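PDB 4R6H: solute binding protein MsmE from Bacillus subtilis subsp. subtilis str. 168, which binds melibiose, raffinose and stachyose as the solute-binding component of the ABC transporter that imports these sugars. Local coordinates for residues 133-145 and 336-349. Residues are numbered along the deposited sequence; the frame is centred on the assembly and turned at random.
Sequences VYAYPINQAKDGL and AKQMAEATSLPSGL
The ring of Tyr-136 is met at its edge, near its own plane, by Leu-349, whose CD1 comes 4.1 Å from ring atom CE1, the two side chains crossing at about a right angle. A tyrosine suits this place because its ring packs against Leu-349 and against Ile-327, Met-330 and Ala-331 of helix 320-331, while its hydroxyl shares a water with Pro-137 O and Ser-347 OG. The pyrrolidine of Pro-137 lies against Gly-348, CG to CA 3.9 Å; a beta carbon on that glycine would collide with the ring.

Two amides carry the polar grip. Asn-139 reaches Thr-343 almost within its amide plane, ND2 to OG1 3.0 Å with an N-H...O angle of 162°, and its OD1 accepts from the backbone of Tyr-309. With OG1 set between backbone N and carbonyl carbon (chi1 75°), Thr-343 can also donate to a lone pair of Ala-340 O, 2.7 Å away, which fixes the hydroxyl's direction. A valine here would probably leave Asn-139 ND2 without this acceptor and its amide held less firmly. Gln-140 sends NE2 in the plane of its amide to Ser-347 O at 3.0 Å, nearly straight (173°), and the same nitrogen also donates to Asp-119. Branched Ile-138 presses CG2 to 3.5 Å from CG of Met-339, whose unbranched chain bends beyond that contact, and a second water ties Ile-138 O to Ala-336 O.

A Schellman motif at Ser-344 ends the helix and turns the chain back along 138-140. The contact packs the segment after helix 333-343 against the chain running from the small antiparallel sheet containing 136-137 to the mixed sheet entered by 141-148, consistent with an interlobe connection in the hinge of two-lobed bacterial solute-binding proteins.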
ATOM      1  N   VAL A 133       8.338 -12.336 -15.378  1.00 19.86           N
ATOM      2  CA  VAL A 133       8.241 -10.995 -14.776  1.00 19.03           C
ATOM      3  C   VAL A 133       6.907 -10.437 -15.303  1.00 18.89           C
ATOM      4  O   VAL A 133       6.719 -10.281 -16.544  1.00 19.21           O
ATOM      5  CB  VAL A 133       9.420 -10.132 -15.183  1.00 20.98           C
ATOM      6  CG1 VAL A 133       9.261  -8.702 -14.640  1.00 22.09           C
ATOM      7  CG2 VAL A 133      10.737 -10.722 -14.690  1.00 22.48           C
ATOM      8  N   TYR A 134       5.969 -10.170 -14.403  1.00 19.74           N
ATOM      9  CA  TYR A 134       4.581  -9.850 -14.770  1.00 20.05           C
ATOM     10  C   TYR A 134       4.360  -8.389 -15.170  1.00 20.20           C
ATOM     11  O   TYR A 134       3.416  -8.084 -15.848  1.00 19.27           O
ATOM     12  CB  TYR A 134       3.601 -10.149 -13.602  1.00 23.27           C
ATOM     13  CG  TYR A 134       3.320 -11.633 -13.382  1.00 28.20           C
ATOM     14  CD1 TYR A 134       4.295 -12.456 -12.814  1.00 39.14           C
ATOM     15  CD2 TYR A 134       2.072 -12.211 -13.728  1.00 30.14           C
ATOM     16  CE1 TYR A 134       4.061 -13.806 -12.619  1.00 40.25           C
ATOM     17  CE2 TYR A 134       1.835 -13.593 -13.545  1.00 23.06           C
ATOM     18  CZ  TYR A 134       2.830 -14.361 -12.976  1.00 38.13           C
ATOM     19  OH  TYR A 134       2.627 -15.712 -12.759  1.00 41.02           O
ATOM     20  N   ALA A 135       5.172  -7.495 -14.617  1.00 17.61           N
ATOM     21  CA  ALA A 135       4.947  -6.038 -14.798  1.00 18.00           C
ATOM     22  C   ALA A 135       6.180  -5.281 -14.352  1.00 20.14           C
ATOM     23  O   ALA A 135       7.007  -5.806 -13.610  1.00 20.34           O
ATOM     24  CB  ALA A 135       3.780  -5.586 -13.972  1.00 19.92           C
ATOM     25  N   TYR A 136       6.272  -4.041 -14.812  1.00 17.41           N
ATOM     26  CA  TYR A 136       7.347  -3.118 -14.455  1.00 18.11           C
ATOM     27  C   TYR A 136       6.872  -2.254 -13.309  1.00 17.62           C
ATOM     28  O   TYR A 136       5.835  -1.575 -13.419  1.00 16.75           O
ATOM     29  CB  TYR A 136       7.718  -2.236 -15.671  1.00 17.89           C
ATOM     30  CG  TYR A 136       8.566  -1.051 -15.280  1.00 17.46           C
ATOM     31  CD1 TYR A 136       9.876  -1.207 -14.855  1.00 19.92           C
ATOM     32  CD2 TYR A 136       8.009   0.218 -15.244  1.00 17.94           C
ATOM     33  CE1 TYR A 136      10.614  -0.117 -14.448  1.00 19.55           C
ATOM     34  CE2 TYR A 136       8.737   1.318 -14.856  1.00 17.80           C
ATOM     35  CZ  TYR A 136      10.051   1.131 -14.446  1.00 19.00           C
ATOM     36  OH  TYR A 136      10.788   2.238 -14.048  1.00 18.90           O
ATOM     37  N   PRO A 137       7.608  -2.264 -12.189  1.00 16.28           N
ATOM     38  CA  PRO A 137       7.242  -1.435 -11.046  1.00 16.96           C
ATOM     39  C   PRO A 137       7.723   0.003 -11.154  1.00 16.66           C
ATOM     40  O   PRO A 137       8.921   0.274 -11.085  1.00 19.17           O
ATOM     41  CB  PRO A 137       7.910  -2.156  -9.870  1.00 17.54           C
ATOM     42  CG  PRO A 137       9.152  -2.732 -10.499  1.00 19.77           C
ATOM     43  CD  PRO A 137       8.787  -3.109 -11.915  1.00 17.85           C
ATOM     44  N   ILE A 138       6.810   0.927 -11.343  1.00 15.03           N
ATOM     45  CA  ILE A 138       7.171   2.328 -11.398  1.00 17.21           C
ATOM     46  C   ILE A 138       7.768   2.743 -10.032  1.00 18.39           C
ATOM     47  O   ILE A 138       8.696   3.537  -9.929  1.00 18.85           O
ATOM     48  CB  ILE A 138       5.940   3.167 -11.735  1.00 17.25           C
ATOM     49  CG1 ILE A 138       5.552   2.953 -13.190  1.00 18.42           C
ATOM     50  CG2 ILE A 138       6.114   4.640 -11.355  1.00 18.55           C
ATOM     51  CD1 ILE A 138       4.195   3.507 -13.549  1.00 21.75           C
ATOM     52  N   ASN A 139       7.218   2.177  -8.980  1.00 16.47           N
ATOM     53  CA  ASN A 139       7.597   2.530  -7.621  1.00 17.16           C
ATOM     54  C   ASN A 139       7.312   1.343  -6.732  1.00 18.19           C
ATOM     55  O   ASN A 139       7.042   0.235  -7.231  1.00 19.18           O
ATOM     56  CB  ASN A 139       6.889   3.792  -7.120  1.00 17.22           C
ATOM     57  CG  ASN A 139       5.400   3.672  -7.110  1.00 16.87           C
ATOM     58  OD1 ASN A 139       4.833   2.625  -7.440  1.00 17.67           O
ATOM     59  ND2 ASN A 139       4.725   4.735  -6.662  1.00 17.12           N
ATOM     60  N   GLN A 140       7.366   1.541  -5.423  1.00 17.89           N
ATOM     61  CA  GLN A 140       6.993   0.493  -4.504  1.00 17.69           C
ATOM     62  C   GLN A 140       6.501   1.090  -3.207  1.00 17.74           C
ATOM     63  O   GLN A 140       6.970   2.140  -2.806  1.00 20.60           O
ATOM     64  CB  GLN A 140       8.181  -0.406  -4.209  1.00 21.64           C
ATOM     65  CG  GLN A 140       9.418   0.324  -3.753  1.00 18.87           C
ATOM     66  CD  GLN A 140      10.547  -0.630  -3.397  1.00 21.79           C
ATOM     67  OE1 GLN A 140      10.398  -1.460  -2.461  1.00 22.68           O
ATOM     68  NE2 GLN A 140      11.648  -0.534  -4.118  1.00 21.28           N
ATOM     69  N   ALA A 141       5.597   0.379  -2.565  1.00 18.92           N
ATOM     70  CA  ALA A 141       5.028   0.819  -1.313  1.00 17.65           C
ATOM     71  C   ALA A 141       5.695   0.085  -0.163  1.00 18.97           C
ATOM     72  O   ALA A 141       5.920  -1.140  -0.257  1.00 18.71           O
ATOM     73  CB  ALA A 141       3.536   0.543  -1.258  1.00 17.70           C
ATOM     74  N   LYS A 142       5.986   0.819   0.915  1.00 16.96           N
ATOM     75  CA  LYS A 142       6.580   0.245   2.117  1.00 16.33           C
ATOM     76  C   LYS A 142       5.965   0.950   3.319  1.00 16.66           C
ATOM     77  O   LYS A 142       6.427   2.022   3.725  1.00 16.87           O
ATOM     78  CB  LYS A 142       8.103   0.325   2.120  1.00 17.10           C
ATOM     79  CG  LYS A 142       8.790  -0.649   1.171  1.00 18.41           C
ATOM     80  CD  LYS A 142      10.301  -0.694   1.344  1.00 19.60           C
ATOM     81  CE  LYS A 142      11.020   0.500   0.737  1.00 22.18           C
ATOM     82  NZ  LYS A 142      12.501   0.283   0.849  1.00 21.35           N
ATOM     83  N   ASP A 143       4.936   0.324   3.908  1.00 16.56           N
ATOM     84  CA  ASP A 143       4.111   0.928   4.951  1.00 15.16           C
ATOM     85  C   ASP A 143       4.368   0.286   6.309  1.00 16.26           C
ATOM     86  O   ASP A 143       4.475  -0.972   6.460  1.00 17.06           O
ATOM     87  CB  ASP A 143       2.632   0.760   4.614  1.00 17.52           C
ATOM     88  CG  ASP A 143       2.181   1.622   3.460  1.00 23.95           C
ATOM     89  OD1 ASP A 143       2.778   2.690   3.196  1.00 21.68           O
ATOM     90  OD2 ASP A 143       1.174   1.230   2.824  1.00 25.36           O
ATOM     91  N   GLY A 144       4.439   1.173   7.308  1.00 16.48           N
ATOM     92  CA  GLY A 144       4.465   0.803   8.703  1.00 16.85           C
ATOM     93  C   GLY A 144       3.651   1.794   9.499  1.00 17.38           C
ATOM     94  O   GLY A 144       2.432   1.977   9.257  1.00 17.87           O
ATOM     95  N   LEU A 145       4.334   2.485  10.418  1.00 17.21           N
ATOM     96  CA  LEU A 145       3.726   3.523  11.224  1.00 16.57           C
ATOM     97  C   LEU A 145       4.477   4.839  11.029  1.00 16.15           C
ATOM     98  O   LEU A 145       5.734   4.835  10.995  1.00 18.71           O
ATOM     99  CB  LEU A 145       3.804   3.157  12.711  1.00 15.83           C
ATOM    100  CG  LEU A 145       3.155   1.868  13.135  1.00 17.01           C
ATOM    101  CD1 LEU A 145       3.486   1.529  14.568  1.00 22.41           C
ATOM    102  CD2 LEU A 145       1.650   1.946  12.990  1.00 20.22           C
ATOM    103  N   ALA A 336      12.833   7.229 -14.400  1.00 17.55           N
ATOM    104  CA  ALA A 336      12.342   6.470 -13.243  1.00 16.73           C
ATOM    105  C   ALA A 336      12.462   7.282 -11.984  1.00 18.84           C
ATOM    106  O   ALA A 336      11.572   7.237 -11.135  1.00 16.31           O
ATOM    107  CB  ALA A 336      13.076   5.157 -13.103  1.00 17.37           C
ATOM    108  N   LYS A 337      13.522   8.074 -11.871  1.00 16.83           N
ATOM    109  CA  LYS A 337      13.690   8.935 -10.693  1.00 16.91           C
ATOM    110  C   LYS A 337      12.606  10.002 -10.639  1.00 19.59           C
ATOM    111  O   LYS A 337      11.956  10.234  -9.602  1.00 18.59           O
ATOM    112  CB  LYS A 337      15.095   9.569 -10.700  1.00 17.65           C
ATOM    113  CG  LYS A 337      15.416  10.463  -9.509  1.00 19.51           C
ATOM    114  CD  LYS A 337      16.849  10.960  -9.634  1.00 21.57           C
ATOM    115  CE  LYS A 337      17.307  11.758  -8.431  1.00 24.31           C
ATOM    116  NZ  LYS A 337      16.662  13.086  -8.333  1.00 25.70           N
ATOM    117  N   GLN A 338      12.365  10.648 -11.785  1.00 17.91           N
ATOM    118  CA  GLN A 338      11.342  11.661 -11.887  1.00 19.23           C
ATOM    119  C   GLN A 338       9.950  11.146 -11.538  1.00 17.90           C
ATOM    120  O   GLN A 338       9.204  11.725 -10.728  1.00 18.77           O
ATOM    121  CB  GLN A 338      11.393  12.309 -13.271  1.00 23.22           C
ATOM    122  CG  GLN A 338      10.402  13.419 -13.462  1.00 25.78           C
ATOM    123  CD  GLN A 338      10.500  14.021 -14.848  1.00 28.40           C
ATOM    124  OE1 GLN A 338      11.382  13.665 -15.613  1.00 33.86           O
ATOM    125  NE2 GLN A 338       9.560  14.887 -15.177  1.00 32.73           N
ATOM    126  N   MET A 339       9.581  10.024 -12.155  1.00 17.93           N
ATOM    127  CA  MET A 339       8.270   9.461 -11.880  1.00 16.24           C
ATOM    128  C   MET A 339       8.127   9.039 -10.412  1.00 16.46           C
ATOM    129  O   MET A 339       7.132   9.341  -9.783  1.00 17.64           O
ATOM    130  CB  MET A 339       7.974   8.311 -12.824  1.00 18.38           C
ATOM    131  CG  MET A 339       6.559   7.802 -12.804  1.00 17.52           C
ATOM    132  SD  MET A 339       5.350   8.962 -13.505  1.00 19.50           S
ATOM    133  CE  MET A 339       4.510   9.582 -12.050  1.00 18.01           C
ATOM    134  N   ALA A 340       9.143   8.359  -9.867  1.00 14.79           N
ATOM    135  CA  ALA A 340       9.078   7.936  -8.476  1.00 16.22           C
ATOM    136  C   ALA A 340       8.938   9.108  -7.518  1.00 14.59           C
ATOM    137  O   ALA A 340       8.100   9.078  -6.601  1.00 17.03           O
ATOM    138  CB  ALA A 340      10.289   7.073  -8.135  1.00 17.62           C
ATOM    139  N   GLU A 341       9.722  10.154  -7.739  1.00 16.33           N
ATOM    140  CA  GLU A 341       9.595  11.324  -6.882  1.00 18.47           C
ATOM    141  C   GLU A 341       8.195  11.954  -6.884  1.00 18.27           C
ATOM    142  O   GLU A 341       7.689  12.414  -5.866  1.00 18.02           O
ATOM    143  CB  GLU A 341      10.663  12.353  -7.256  1.00 18.02           C
ATOM    144  CG  GLU A 341      12.040  11.902  -6.796  1.00 18.65           C
ATOM    145  CD  GLU A 341      13.199  12.789  -7.223  1.00 21.40           C
ATOM    146  OE1 GLU A 341      12.970  13.874  -7.800  1.00 25.75           O
ATOM    147  OE2 GLU A 341      14.359  12.387  -6.976  1.00 19.60           O
ATOM    148  N   ALA A 342       7.543  11.959  -8.029  1.00 16.23           N
ATOM    149  CA  ALA A 342       6.173  12.462  -8.113  1.00 15.89           C
ATOM    150  C   ALA A 342       5.181  11.676  -7.267  1.00 17.64           C
ATOM    151  O   ALA A 342       4.171  12.198  -6.834  1.00 19.54           O
ATOM    152  CB  ALA A 342       5.726  12.492  -9.549  1.00 19.78           C
ATOM    153  N   THR A 343       5.482  10.386  -7.052  1.00 17.11           N
ATOM    154  CA  THR A 343       4.672   9.494  -6.249  1.00 18.37           C
ATOM    155  C   THR A 343       5.068   9.438  -4.774  1.00 17.58           C
ATOM    156  O   THR A 343       4.401   8.735  -3.982  1.00 18.89           O
ATOM    157  CB  THR A 343       4.720   8.029  -6.772  1.00 16.89           C
ATOM    158  OG1 THR A 343       5.978   7.406  -6.434  1.00 17.00           O
ATOM    159  CG2 THR A 343       4.478   7.968  -8.294  1.00 17.93           C
ATOM    160  N   SER A 344       6.153  10.127  -4.425  1.00 17.66           N
ATOM    161  CA  SER A 344       6.692  10.177  -3.061  1.00 18.07           C
ATOM    162  C   SER A 344       7.139   8.824  -2.538  1.00 18.90           C
ATOM    163  O   SER A 344       7.189   8.607  -1.326  1.00 19.84           O
ATOM    164  CB  SER A 344       5.707  10.849  -2.086  1.00 18.80           C
ATOM    165  OG  SER A 344       5.428  12.182  -2.553  1.00 19.92           O
ATOM    166  N   LEU A 345       7.527   7.926  -3.443  1.00 17.43           N
ATOM    167  CA  LEU A 345       7.911   6.580  -3.063  1.00 16.97           C
ATOM    168  C   LEU A 345       9.148   6.170  -3.785  1.00 16.79           C
ATOM    169  O   LEU A 345       9.497   6.733  -4.849  1.00 17.13           O
ATOM    170  CB  LEU A 345       6.763   5.612  -3.387  1.00 17.97           C
ATOM    171  CG  LEU A 345       5.511   5.653  -2.539  1.00 19.40           C
ATOM    172  CD1 LEU A 345       4.390   4.821  -3.106  1.00 24.03           C
ATOM    173  CD2 LEU A 345       5.851   5.185  -1.135  1.00 22.71           C
ATOM    174  N   PRO A 346       9.827   5.128  -3.279  1.00 16.01           N
ATOM    175  CA  PRO A 346      11.016   4.666  -3.996  1.00 17.00           C
ATOM    176  C   PRO A 346      10.690   4.073  -5.355  1.00 16.60           C
ATOM    177  O   PRO A 346       9.599   3.532  -5.566  1.00 16.51           O
ATOM    178  CB  PRO A 346      11.568   3.546  -3.106  1.00 18.89           C
ATOM    179  CG  PRO A 346      10.923   3.744  -1.794  1.00 20.01           C
ATOM    180  CD  PRO A 346       9.602   4.400  -2.022  1.00 18.58           C
ATOM    181  N   SER A 347      11.652   4.149  -6.252  1.00 19.02           N
ATOM    182  CA  SER A 347      11.576   3.414  -7.525  1.00 16.08           C
ATOM    183  C   SER A 347      11.623   1.940  -7.275  1.00 17.01           C
ATOM    184  O   SER A 347      12.081   1.481  -6.256  1.00 19.55           O
ATOM    185  CB  SER A 347      12.748   3.832  -8.413  1.00 20.38           C
ATOM    186  OG  SER A 347      12.991   2.936  -9.485  1.00 28.05           O
ATOM    187  N   GLY A 348      11.140   1.179  -8.259  1.00 18.75           N
ATOM    188  CA  GLY A 348      11.254  -0.268  -8.239  1.00 19.47           C
ATOM    189  C   GLY A 348      12.611  -0.813  -8.646  1.00 18.00           C
ATOM    190  O   GLY A 348      12.785  -2.021  -8.553  1.00 19.21           O
ATOM    191  N   LEU A 349      13.568   0.058  -9.007  1.00 19.37           N
ATOM    192  CA  LEU A 349      14.880  -0.333  -9.534  1.00 19.07           C
ATOM    193  C   LEU A 349      15.973   0.059  -8.582  1.00 23.91           C
ATOM    194  O   LEU A 349      15.924   1.137  -7.989  1.00 22.85           O
ATOM    195  CB  LEU A 349      15.139   0.307 -10.880  1.00 21.87           C
ATOM    196  CG  LEU A 349      14.078   0.089 -11.954  1.00 21.94           C
ATOM    197  CD1 LEU A 349      14.371   0.960 -13.155  1.00 26.30           C
ATOM    198  CD2 LEU A 349      13.957  -1.381 -12.317  1.00 22.13           C
TER
HETATM  199  O   HOH W   1      11.075   2.150 -11.255  1.00 23.23           O
HETATM  200  O   HOH W   2       9.520   5.371 -11.646  1.00 20.51           O